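Local coordinates for protein putative branched-chain-amino-acid aminotransferase (Thermotoga maritima MSB8, PDB 3CSW) that probably transfers the amino group between leucine, isoleucine or valine and 2-oxoglutarate, using pyridoxal 5'-phosphate as cofactor, at residues Pro53-Lys58 with Glu279-Gly284; Lys213-Pro218 with Ala265-Asn270; Ile15-Lys20 with Ser106-Phe111; Ser130-Ile135 with Val153-Glu158. All coordinates share one frame; numbering follows the deposited sequence. Where two conformers were deposited one is given.

The four contacts sample both halves of a class-IV aminotransferase chain. Contact 1 spans nearly the whole sequence, joining the start of helix 56-68 to the C-terminal tail, and encloses contacts 2 and 4 along the chain. It also lies near the cofactor, the side chain of Ala55 being about 8 Å from the bound PLP, whereas the side chain of Leu267 in contact 2 is about 14 Å from it. Contact 4 contains Arg156, a residue of the PLP pocket, and its centre is about 30 Å from that of contact 1, across the chain's centre. Contacts 2 and 3 are the most distant pair, their centres about 39 Å apart. Contacts 3 and 4 both touch the second subunit.

Contact 1 (Pro53-Lys58 with Glu279-Gly284); sequences PFAAYK and EENWVG
Phe54 holds CG anti to its backbone N (chi1 -176°) and Trp282 holds CG anti to its carbonyl carbon (chi1 -59°), so the two side chains cross at about a right angle. The result is an offset edge-to-face pair: the edge of Phe54 at CD1 turns to the face of Trp282, 3.5 Å from CZ2, with the planes at 68°. Further along the Phe54 ring, CE1 and CZ lie alongside the side chain of Asn281, with CE1 3.5 Å from Asn281 CB. The backbone joins in at the N-cap of helix 56-68, where Ala55 N donates to a lone pair of Asn281 O at 2.9 Å. One water extends this link, donating to Pro53 O and Asn281 O and accepting from Ala56 N. Two more waters tie Tyr57 N to Val283 O and Lys58 N to Glu280 O, so the first turn of the helix is sewn to the C-terminal tail. Lys58, extended beyond CG, ends in a salt bridge from NZ to Glu280 OE2 at 2.6 Å, using the anti lone pair of that oxygen. The same NZ reaches Asn281 OD1 at 2.9 Å from above the carbonyl plane. Glu206 of helix 203-214 is a second acidic partner of Lys58, and Lys210 is a second basic partner of Glu280 OE2. This alternation of charges would probably keep Lys58 protonated and Glu280 ionised.

Contact 2 (Lys213-Pro218 with Ala265-Asn270); sequences KSLEIP and ATLMEN
The helix ending at Ser214 turns off at Leu215 and closes in a Schellman motif, with Glu216 at positive phi (60°) as its C-prime residue, and the backbone stays well clear of helix 262-276, Leu215 CA being 8.6 Å from Leu267 CA. Methyl groups fill the gap. CD1 of Leu215 carries most of the contact: it lies 3.9 Å from Thr266 CG2 as the two side chains slide past each other in opposite directions, and 4.1 Å from Leu267 CD2. Ile217 meets the same Leu267 branch tip to tip, its CD1 3.9 Å from CD2. The Schellman turn thus delivers two apolar residues, one from each side of Glu216, to a single helix, while Leu190 of strand 189-193 touches both Ile217 and Leu267. Asn270 ND2 donates to Thr266 O at 2.8 Å, close to its own amide plane, and that oxygen also accepts from Asn270 N. An alanine at Asn270 takes away ND2, and would probably leave Thr266 O with the backbone bond from Asn270 N and Leu215 CD1 less well covered on this side. Thr266 OG1 is itself hydrogen-bonded to Pro262 O, earlier in the helix.

Contact 3 (Ile15-Lys20 with Ser106-Phe111); sequences IWWRGK and SGEVLF
Trp16 and Phe111 form the close-knit end of this contact, an antiparallel hydrogen-bonded pair. Trp16 N donates to Phe111 O at 3.0 Å from above the carbonyl plane, and Phe111 N returns a straighter bond to Trp16 O at 3.1 Å, with 169° at the hydrogen. Their side chains run side by side and point the same way; Trp16 CE3 lies 3.7 Å from Phe111 CD1, the ring planes almost perpendicular. Val84 of helix 78-89 packs against both. The indole of Trp17, set with CG anti to the backbone N (chi1 180°), is directed to the Leu110 side of the sheet. Its benzo edge meets Val109 O, 3.4 Å from CE3, and CE3 also touches Leu110 CB.

These strands, 14-17 and 109-115, are neighbours in an antiparallel sheet, and the type I' turn from Trp17 to Lys20 leads the first into the hairpin partner 20-23. Phe31 and Phe34 of the second subunit pack on Ile15 and Leu110, so the Leu110 side of the sheet meets the second subunit. An alanine at Trp17 removes the indole, and would probably leave Leu110 CB and Glu108 CB less well packed.

Beyond the strands the pairing gives way to a looser, more solvent-exposed side. Glu108 CB lies 3.9 Å from Trp17 CZ3, and its chain bends at chi2 to bring the carboxylate past Arg18. The charged atoms do not touch: Arg18 NH1 and Glu108 OE2 are 5.3 Å apart. A water spans them, accepting from NH1 and donating only weakly to OE2.

Contact 4 (Ser130-Ile135 with Val153-Glu158); sequences SNVRRI and VLARRE
The flat groups of Asn131 and Glu158 stand nearly perpendicular, amide and carboxylate planes 86° apart, and their side chains cross obliquely. Ser130 OG approaches the carboxylate of Glu158 from above its plane, while Asn131 CB comes to within 3.2 Å of OE2. An ST turn sets the Ser130 hydroxyl and the Asn131 backbone N before the carboxylate: Ser130 OG accepts from Val132 N at 3.0 Å, in the loop just after strand 125-129. With OG anti to the backbone N (chi1 180°), the same hydroxyl donates to Glu158 OE1 at 2.7 Å, so it is both acceptor and donor and its rotation is fixed from two directions. Asn131 N adds weak bonds to both carboxylate oxygens. Glu158 reaches this turn through a side chain extended past CG, and a negative charge there would probably be eased chiefly by the Ser130 hydroxyl and less by the backbone N-H.

Next to the polar group, Val132 points at helix 150-156. Its CG2 lies 4.0 Å from Leu154 CB, the two side chains crossing at about a right angle, and its CB is 4.3 Å from Ala155 CB. The loop thus rests on the helix that carries Arg156, which touches PLP and bonds to Ser178 O. Arg133 continues outward to other subunits, including a cation-pi contact with Trp225 of the third subunit. Ala155 meets the turn directly, with its CB 3.8 Å from Ser130 OG.

Contact 1 (Pro53-Lys58 with Glu279-Gly284)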
# COMPACT_ATOMS: atom_id res chain seq x y z
N PRO A 53 -4.98 -40.85 -10.46
CA PRO A 53 -4.91 -39.47 -9.93
C PRO A 53 -3.49 -38.89 -9.81
O PRO A 53 -2.61 -39.45 -9.13
CB PRO A 53 -5.61 -39.55 -8.56
CG PRO A 53 -5.71 -41.00 -8.23
CD PRO A 53 -5.55 -41.81 -9.50
N PHE A 54 -3.32 -37.77 -10.51
CA PHE A 54 -2.06 -37.07 -10.63
C PHE A 54 -1.73 -36.17 -9.44
O PHE A 54 -2.57 -35.39 -8.97
CB PHE A 54 -2.07 -36.21 -11.90
CG PHE A 54 -0.76 -35.50 -12.16
CD1 PHE A 54 0.39 -36.24 -12.47
CD2 PHE A 54 -0.67 -34.12 -12.09
CE1 PHE A 54 1.60 -35.60 -12.70
CE2 PHE A 54 0.54 -33.48 -12.31
CZ PHE A 54 1.67 -34.21 -12.61
N ALA A 55 -0.48 -36.27 -8.99
CA ALA A 55 0.06 -35.46 -7.91
C ALA A 55 -0.81 -35.53 -6.67
O ALA A 55 -0.96 -34.53 -5.98
CB ALA A 55 0.29 -33.99 -8.35
N ALA A 56 -1.31 -36.73 -6.36
CA ALA A 56 -2.25 -36.91 -5.26
C ALA A 56 -1.67 -36.47 -3.91
O ALA A 56 -2.32 -35.75 -3.15
CB ALA A 56 -2.77 -38.33 -5.21
N TYR A 57 -0.44 -36.88 -3.63
CA TYR A 57 0.23 -36.51 -2.38
C TYR A 57 0.46 -34.99 -2.28
O TYR A 57 0.23 -34.40 -1.25
CB TYR A 57 1.56 -37.27 -2.20
CG TYR A 57 2.17 -37.00 -0.85
CD1 TYR A 57 1.54 -37.46 0.31
CD2 TYR A 57 3.33 -36.25 -0.72
CE1 TYR A 57 2.06 -37.18 1.56
CE2 TYR A 57 3.86 -35.97 0.53
CZ TYR A 57 3.22 -36.43 1.67
OH TYR A 57 3.73 -36.15 2.91
N LYS A 58 0.91 -34.38 -3.38
CA LYS A 58 1.13 -32.94 -3.42
C LYS A 58 -0.14 -32.16 -3.13
O LYS A 58 -0.11 -31.17 -2.40
CB LYS A 58 1.71 -32.53 -4.78
CG LYS A 58 3.13 -33.02 -4.96
CD LYS A 58 3.74 -32.60 -6.28
CE LYS A 58 5.23 -32.93 -6.29
NZ LYS A 58 5.77 -32.62 -7.66
N GLU A 279 8.53 -39.44 -10.11
CA GLU A 279 7.96 -40.22 -8.98
C GLU A 279 7.24 -39.39 -7.92
O GLU A 279 6.25 -39.84 -7.33
CB GLU A 279 9.06 -41.08 -8.30
CG GLU A 279 8.72 -41.64 -6.91
CD GLU A 279 7.53 -42.61 -6.92
OE1 GLU A 279 7.14 -43.07 -8.01
OE2 GLU A 279 7.00 -42.94 -5.83
N GLU A 280 7.74 -38.20 -7.65
CA GLU A 280 7.10 -37.28 -6.67
C GLU A 280 5.64 -36.94 -7.00
O GLU A 280 4.89 -36.57 -6.11
CB GLU A 280 7.92 -35.99 -6.53
CG GLU A 280 7.96 -35.12 -7.76
CD GLU A 280 8.85 -33.90 -7.58
OE1 GLU A 280 10.08 -34.08 -7.38
OE2 GLU A 280 8.32 -32.76 -7.68
N ASN A 281 5.23 -37.09 -8.25
CA ASN A 281 3.84 -36.91 -8.67
C ASN A 281 2.95 -38.15 -8.51
O ASN A 281 1.76 -38.09 -8.79
CB ASN A 281 3.78 -36.47 -10.14
CG ASN A 281 4.40 -35.13 -10.36
OD1 ASN A 281 4.23 -34.22 -9.55
ND2 ASN A 281 5.11 -34.98 -11.47
N TRP A 282 3.55 -39.27 -8.08
CA TRP A 282 2.86 -40.56 -8.00
C TRP A 282 3.01 -41.33 -6.70
O TRP A 282 2.52 -42.46 -6.61
CB TRP A 282 3.29 -41.44 -9.17
CG TRP A 282 2.97 -40.79 -10.49
CD1 TRP A 282 3.85 -40.16 -11.32
CD2 TRP A 282 1.68 -40.65 -11.10
NE1 TRP A 282 3.19 -39.66 -12.42
CE2 TRP A 282 1.86 -39.95 -12.31
CE3 TRP A 282 0.39 -41.07 -10.75
CZ2 TRP A 282 0.80 -39.65 -13.16
CZ3 TRP A 282 -0.67 -40.77 -11.60
CH2 TRP A 282 -0.45 -40.07 -12.80
N VAL A 283 3.64 -40.74 -5.69
CA VAL A 283 3.80 -41.34 -4.37
C VAL A 283 2.45 -41.82 -3.84
O VAL A 283 1.49 -41.05 -3.85
CB VAL A 283 4.32 -40.30 -3.32
CG1 VAL A 283 4.81 -41.02 -2.08
CG2 VAL A 283 5.42 -39.44 -3.90
N GLY A 284 2.37 -43.07 -3.37
CA GLY A 284 1.15 -43.62 -2.75
C GLY A 284 0.01 -44.08 -3.64
O GLY A 284 -1.03 -44.52 -3.14
O HOH W 1 -0.38 -39.23 -7.58
O HOH W 2 0.93 -38.90 -5.19
O HOH W 3 2.15 -36.45 -5.49

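Contact 2 (Lys213-Pro218 with Ala265-Asn270)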
# COMPACT_ATOMS: atom_id res chain seq x y z
N LYS A 213 14.33 -26.79 -16.27
CA LYS A 213 15.69 -27.10 -15.82
C LYS A 213 16.26 -28.38 -16.44
O LYS A 213 17.41 -28.41 -16.83
CB LYS A 213 15.73 -27.16 -14.29
CG LYS A 213 15.52 -25.78 -13.67
CD LYS A 213 15.44 -25.85 -12.18
CE LYS A 213 15.23 -24.47 -11.58
NZ LYS A 213 14.78 -24.63 -10.17
N SER A 214 15.43 -29.41 -16.57
CA SER A 214 15.86 -30.65 -17.17
C SER A 214 16.20 -30.42 -18.65
O SER A 214 17.08 -31.10 -19.19
CB SER A 214 14.79 -31.74 -17.04
OG SER A 214 13.77 -31.59 -18.02
N LEU A 215 15.54 -29.46 -19.29
CA LEU A 215 15.83 -29.12 -20.68
C LEU A 215 16.91 -28.03 -20.82
O LEU A 215 17.17 -27.57 -21.92
CB LEU A 215 14.55 -28.69 -21.39
CG LEU A 215 13.44 -29.75 -21.50
CD1 LEU A 215 12.17 -29.09 -22.04
CD2 LEU A 215 13.87 -30.91 -22.40
N GLU A 216 17.58 -27.67 -19.73
CA GLU A 216 18.62 -26.63 -19.74
C GLU A 216 18.12 -25.25 -20.20
O GLU A 216 18.88 -24.44 -20.74
CB GLU A 216 19.86 -27.12 -20.52
CG GLU A 216 20.52 -28.40 -19.91
N ILE A 217 16.83 -24.97 -19.97
CA ILE A 217 16.24 -23.65 -20.18
C ILE A 217 16.49 -22.86 -18.88
O ILE A 217 16.15 -23.33 -17.80
CB ILE A 217 14.72 -23.74 -20.47
CG1 ILE A 217 14.49 -24.58 -21.74
CG2 ILE A 217 14.09 -22.34 -20.59
CD1 ILE A 217 13.02 -25.00 -21.98
N PRO A 218 17.11 -21.67 -18.96
CA PRO A 218 17.26 -20.85 -17.75
C PRO A 218 15.91 -20.40 -17.18
O PRO A 218 15.02 -19.99 -17.95
CB PRO A 218 18.04 -19.62 -18.23
CG PRO A 218 18.51 -19.93 -19.62
CD PRO A 218 17.65 -21.01 -20.16
N ALA A 265 6.47 -24.26 -26.86
CA ALA A 265 6.25 -25.46 -27.65
C ALA A 265 7.05 -26.66 -27.13
O ALA A 265 6.50 -27.75 -27.05
CB ALA A 265 6.57 -25.18 -29.15
N THR A 266 8.31 -26.48 -26.77
CA THR A 266 9.10 -27.56 -26.20
C THR A 266 8.55 -28.00 -24.86
O THR A 266 8.49 -29.20 -24.56
CB THR A 266 10.54 -27.16 -25.95
OG1 THR A 266 11.02 -26.39 -27.05
CG2 THR A 266 11.42 -28.41 -25.80
N LEU A 267 8.19 -27.03 -24.03
CA LEU A 267 7.67 -27.34 -22.70
C LEU A 267 6.36 -28.10 -22.81
O LEU A 267 6.17 -29.09 -22.09
CB LEU A 267 7.53 -26.07 -21.83
CG LEU A 267 8.85 -25.38 -21.44
CD1 LEU A 267 8.63 -23.96 -20.91
CD2 LEU A 267 9.67 -26.22 -20.44
N MSE A 268 5.47 -27.69 -23.71
CA MSE A 268 4.16 -28.36 -23.75
C MSE A 268 4.22 -29.74 -24.42
O MSE A 268 3.46 -30.62 -24.05
CB MSE A 268 3.03 -27.46 -24.28
CG MSE A 268 2.95 -27.19 -25.73
SE MSE A 268 1.46 -25.98 -26.18
CE MSE A 268 0.03 -27.07 -25.74
N GLU A 269 5.15 -29.96 -25.34
CA GLU A 269 5.29 -31.29 -25.91
C GLU A 269 5.96 -32.25 -24.91
O GLU A 269 5.61 -33.43 -24.86
CB GLU A 269 5.96 -31.26 -27.29
CG GLU A 269 7.43 -30.87 -27.33
CD GLU A 269 7.95 -30.56 -28.76
OE1 GLU A 269 7.13 -30.17 -29.63
OE2 GLU A 269 9.19 -30.68 -28.99
N ASN A 270 6.88 -31.73 -24.10
CA ASN A 270 7.60 -32.55 -23.11
C ASN A 270 6.93 -32.69 -21.75
O ASN A 270 7.36 -33.50 -20.93
CB ASN A 270 9.01 -31.98 -22.93
CG ASN A 270 9.92 -32.30 -24.13
OD1 ASN A 270 10.31 -33.44 -24.29
ND2 ASN A 270 10.23 -31.31 -24.96

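Contact 3 (Ile15-Lys20 with Ser106-Phe111)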
# COMPACT_ATOMS: atom_id res chain seq x y z
N ILE A 15 -20.23 -38.36 -7.10
CA ILE A 15 -19.73 -37.74 -5.88
C ILE A 15 -19.50 -38.80 -4.81
O ILE A 15 -20.14 -39.86 -4.81
CB ILE A 15 -20.67 -36.59 -5.33
CG1 ILE A 15 -21.96 -37.13 -4.73
CG2 ILE A 15 -20.97 -35.57 -6.41
CD1 ILE A 15 -22.81 -36.08 -4.02
N TRP A 16 -18.54 -38.53 -3.94
CA TRP A 16 -18.33 -39.33 -2.74
C TRP A 16 -18.65 -38.40 -1.58
O TRP A 16 -18.06 -37.33 -1.44
CB TRP A 16 -16.90 -39.85 -2.66
CG TRP A 16 -16.70 -40.86 -1.59
CD1 TRP A 16 -16.80 -42.23 -1.71
CD2 TRP A 16 -16.38 -40.60 -0.23
NE1 TRP A 16 -16.54 -42.83 -0.49
CE2 TRP A 16 -16.28 -41.84 0.43
CE3 TRP A 16 -16.15 -39.43 0.50
CZ2 TRP A 16 -15.96 -41.95 1.78
CZ3 TRP A 16 -15.84 -39.54 1.86
CH2 TRP A 16 -15.75 -40.79 2.48
N TRP A 17 -19.59 -38.82 -0.76
CA TRP A 17 -20.12 -37.99 0.31
C TRP A 17 -20.63 -38.89 1.42
O TRP A 17 -21.36 -39.84 1.17
CB TRP A 17 -21.25 -37.12 -0.27
CG TRP A 17 -21.93 -36.17 0.69
CD1 TRP A 17 -23.27 -36.07 0.93
CD2 TRP A 17 -21.30 -35.18 1.52
NE1 TRP A 17 -23.51 -35.09 1.85
CE2 TRP A 17 -22.33 -34.52 2.22
CE3 TRP A 17 -19.98 -34.78 1.72
CZ2 TRP A 17 -22.07 -33.49 3.13
CZ3 TRP A 17 -19.72 -33.75 2.63
CH2 TRP A 17 -20.76 -33.12 3.31
N ARG A 18 -20.18 -38.62 2.65
CA ARG A 18 -20.59 -39.37 3.83
C ARG A 18 -20.48 -40.88 3.61
O ARG A 18 -21.46 -41.62 3.75
CB ARG A 18 -22.01 -38.95 4.25
CG ARG A 18 -22.20 -37.43 4.36
CD ARG A 18 -23.34 -36.98 5.30
NE ARG A 18 -24.66 -37.52 4.95
CZ ARG A 18 -25.83 -36.99 5.30
NH1 ARG A 18 -25.90 -35.86 6.00
NH2 ARG A 18 -26.96 -37.58 4.91
N GLY A 19 -19.28 -41.32 3.24
CA GLY A 19 -18.97 -42.74 3.14
C GLY A 19 -19.45 -43.54 1.94
O GLY A 19 -19.19 -44.74 1.88
N LYS A 20 -20.14 -42.92 0.98
CA LYS A 20 -20.70 -43.68 -0.15
C LYS A 20 -20.60 -42.89 -1.44
O LYS A 20 -20.68 -41.67 -1.43
CB LYS A 20 -22.17 -44.06 0.12
N SER A 106 -16.83 -29.23 10.84
CA SER A 106 -17.15 -30.66 10.70
C SER A 106 -15.99 -31.53 10.22
O SER A 106 -15.85 -32.66 10.67
CB SER A 106 -18.37 -30.86 9.78
OG SER A 106 -18.14 -30.35 8.48
N GLY A 107 -15.15 -31.02 9.32
CA GLY A 107 -14.07 -31.82 8.72
C GLY A 107 -14.54 -32.79 7.63
O GLY A 107 -13.73 -33.56 7.10
N GLU A 108 -15.84 -32.76 7.32
CA GLU A 108 -16.46 -33.54 6.24
C GLU A 108 -15.77 -33.30 4.91
O GLU A 108 -15.46 -32.15 4.59
CB GLU A 108 -17.92 -33.08 6.06
CG GLU A 108 -18.88 -33.39 7.22
CD GLU A 108 -19.78 -34.58 6.95
OE1 GLU A 108 -19.33 -35.54 6.29
OE2 GLU A 108 -20.96 -34.54 7.38
N VAL A 109 -15.57 -34.35 4.12
CA VAL A 109 -14.93 -34.23 2.79
C VAL A 109 -15.92 -34.61 1.68
O VAL A 109 -16.69 -35.56 1.82
CB VAL A 109 -13.64 -35.10 2.70
CG1 VAL A 109 -12.97 -34.96 1.33
CG2 VAL A 109 -12.65 -34.70 3.79
N LEU A 110 -15.91 -33.84 0.59
CA LEU A 110 -16.74 -34.13 -0.57
C LEU A 110 -15.87 -34.20 -1.81
O LEU A 110 -15.12 -33.26 -2.08
CB LEU A 110 -17.80 -33.04 -0.77
CG LEU A 110 -18.62 -33.02 -2.07
CD1 LEU A 110 -19.57 -34.18 -2.13
CD2 LEU A 110 -19.38 -31.70 -2.17
N PHE A 111 -15.97 -35.30 -2.55
CA PHE A 111 -15.24 -35.45 -3.81
C PHE A 111 -16.25 -35.34 -4.94
O PHE A 111 -17.35 -35.89 -4.81
CB PHE A 111 -14.57 -36.81 -3.91
CG PHE A 111 -13.51 -37.10 -2.87
CD1 PHE A 111 -13.87 -37.42 -1.56
CD2 PHE A 111 -12.16 -37.15 -3.22
CE1 PHE A 111 -12.90 -37.75 -0.60
CE2 PHE A 111 -11.19 -37.48 -2.26
CZ PHE A 111 -11.56 -37.77 -0.96
O HOH W 4 -24.02 -33.29 6.44

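Contact 4 (Ser130-Ile135 with Val153-Glu158)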
# COMPACT_ATOMS: atom_id res chain seq x y z
N SER A 130 -6.97 -8.37 -15.18
CA SER A 130 -8.15 -8.26 -14.31
C SER A 130 -8.26 -6.86 -13.66
O SER A 130 -7.25 -6.18 -13.44
CB SER A 130 -8.00 -9.30 -13.19
OG SER A 130 -9.08 -9.30 -12.29
N ASN A 131 -9.50 -6.47 -13.33
CA ASN A 131 -9.78 -5.28 -12.51
C ASN A 131 -9.73 -5.55 -11.03
O ASN A 131 -10.01 -4.65 -10.25
CB ASN A 131 -11.19 -4.73 -12.75
CG ASN A 131 -11.41 -4.25 -14.13
OD1 ASN A 131 -10.51 -3.68 -14.78
ND2 ASN A 131 -12.64 -4.46 -14.62
N VAL A 132 -9.43 -6.79 -10.66
CA VAL A 132 -9.31 -7.21 -9.30
C VAL A 132 -7.82 -7.47 -9.00
O VAL A 132 -7.16 -8.23 -9.72
CB VAL A 132 -10.13 -8.50 -9.08
CG1 VAL A 132 -10.01 -8.96 -7.65
CG2 VAL A 132 -11.60 -8.27 -9.47
N ARG A 133 -7.30 -6.81 -7.95
CA ARG A 133 -5.94 -7.06 -7.48
C ARG A 133 -5.96 -8.20 -6.49
O ARG A 133 -6.90 -8.37 -5.74
CB ARG A 133 -5.31 -5.83 -6.83
CG ARG A 133 -5.15 -4.62 -7.71
CD ARG A 133 -4.23 -4.89 -8.88
NE ARG A 133 -4.17 -3.70 -9.72
CZ ARG A 133 -3.23 -2.76 -9.69
NH1 ARG A 133 -2.17 -2.83 -8.88
NH2 ARG A 133 -3.35 -1.71 -10.50
N ARG A 134 -4.90 -9.00 -6.52
CA ARG A 134 -4.71 -10.11 -5.59
C ARG A 134 -4.66 -9.58 -4.15
O ARG A 134 -4.00 -8.58 -3.88
CB ARG A 134 -3.43 -10.84 -5.93
CG ARG A 134 -3.25 -12.20 -5.28
CD ARG A 134 -4.07 -13.23 -6.03
NE ARG A 134 -3.64 -14.59 -5.75
CZ ARG A 134 -4.30 -15.50 -5.03
NH1 ARG A 134 -5.45 -15.23 -4.45
NH2 ARG A 134 -3.79 -16.72 -4.90
N ILE A 135 -5.37 -10.26 -3.23
CA ILE A 135 -5.42 -9.83 -1.83
C ILE A 135 -4.03 -9.99 -1.24
O ILE A 135 -3.39 -11.05 -1.44
CB ILE A 135 -6.45 -10.65 -0.97
CG1 ILE A 135 -7.88 -10.46 -1.49
CG2 ILE A 135 -6.33 -10.25 0.52
CD1 ILE A 135 -8.94 -11.39 -0.78
N VAL A 153 -13.08 -15.11 -6.59
CA VAL A 153 -14.52 -15.13 -6.95
C VAL A 153 -14.84 -13.96 -7.90
O VAL A 153 -15.44 -14.16 -8.96
CB VAL A 153 -15.45 -15.12 -5.68
CG1 VAL A 153 -16.94 -14.85 -6.05
CG2 VAL A 153 -15.31 -16.43 -4.93
N LEU A 154 -14.43 -12.75 -7.55
CA LEU A 154 -14.73 -11.59 -8.41
C LEU A 154 -13.99 -11.64 -9.75
O LEU A 154 -14.55 -11.29 -10.78
CB LEU A 154 -14.48 -10.28 -7.66
CG LEU A 154 -15.38 -10.06 -6.43
CD1 LEU A 154 -15.04 -8.73 -5.71
CD2 LEU A 154 -16.84 -10.07 -6.87
N ALA A 155 -12.75 -12.12 -9.75
CA ALA A 155 -11.96 -12.17 -10.99
C ALA A 155 -12.49 -13.20 -11.99
O ALA A 155 -12.52 -12.95 -13.19
CB ALA A 155 -10.45 -12.43 -10.68
N ARG A 156 -12.89 -14.37 -11.50
CA ARG A 156 -13.47 -15.38 -12.38
C ARG A 156 -14.75 -14.91 -13.05
O ARG A 156 -15.04 -15.35 -14.15
CB ARG A 156 -13.74 -16.69 -11.65
CG ARG A 156 -12.47 -17.33 -11.22
CD ARG A 156 -12.56 -18.79 -11.08
NE ARG A 156 -11.29 -19.29 -10.60
CZ ARG A 156 -11.13 -20.44 -9.95
NH1 ARG A 156 -12.15 -21.24 -9.75
NH2 ARG A 156 -9.94 -20.80 -9.51
N ARG A 157 -15.51 -14.03 -12.41
CA ARG A 157 -16.71 -13.48 -13.01
C ARG A 157 -16.43 -12.52 -14.17
O ARG A 157 -17.34 -12.13 -14.89
CB ARG A 157 -17.58 -12.79 -11.96
CG ARG A 157 -18.17 -13.76 -10.93
CD ARG A 157 -19.00 -13.05 -9.88
NE ARG A 157 -20.26 -12.52 -10.40
CZ ARG A 157 -21.38 -13.22 -10.54
NH1 ARG A 157 -21.44 -14.49 -10.19
NH2 ARG A 157 -22.46 -12.63 -11.03
N GLU A 158 -15.17 -12.13 -14.32
CA GLU A 158 -14.71 -11.29 -15.43
C GLU A 158 -14.33 -12.08 -16.68
O GLU A 158 -14.06 -11.49 -17.71
CB GLU A 158 -13.48 -10.48 -15.01
CG GLU A 158 -13.73 -9.47 -13.92
CD GLU A 158 -12.47 -8.68 -13.56
OE1 GLU A 158 -11.36 -9.18 -13.81
OE2 GLU A 158 -12.60 -7.57 -13.02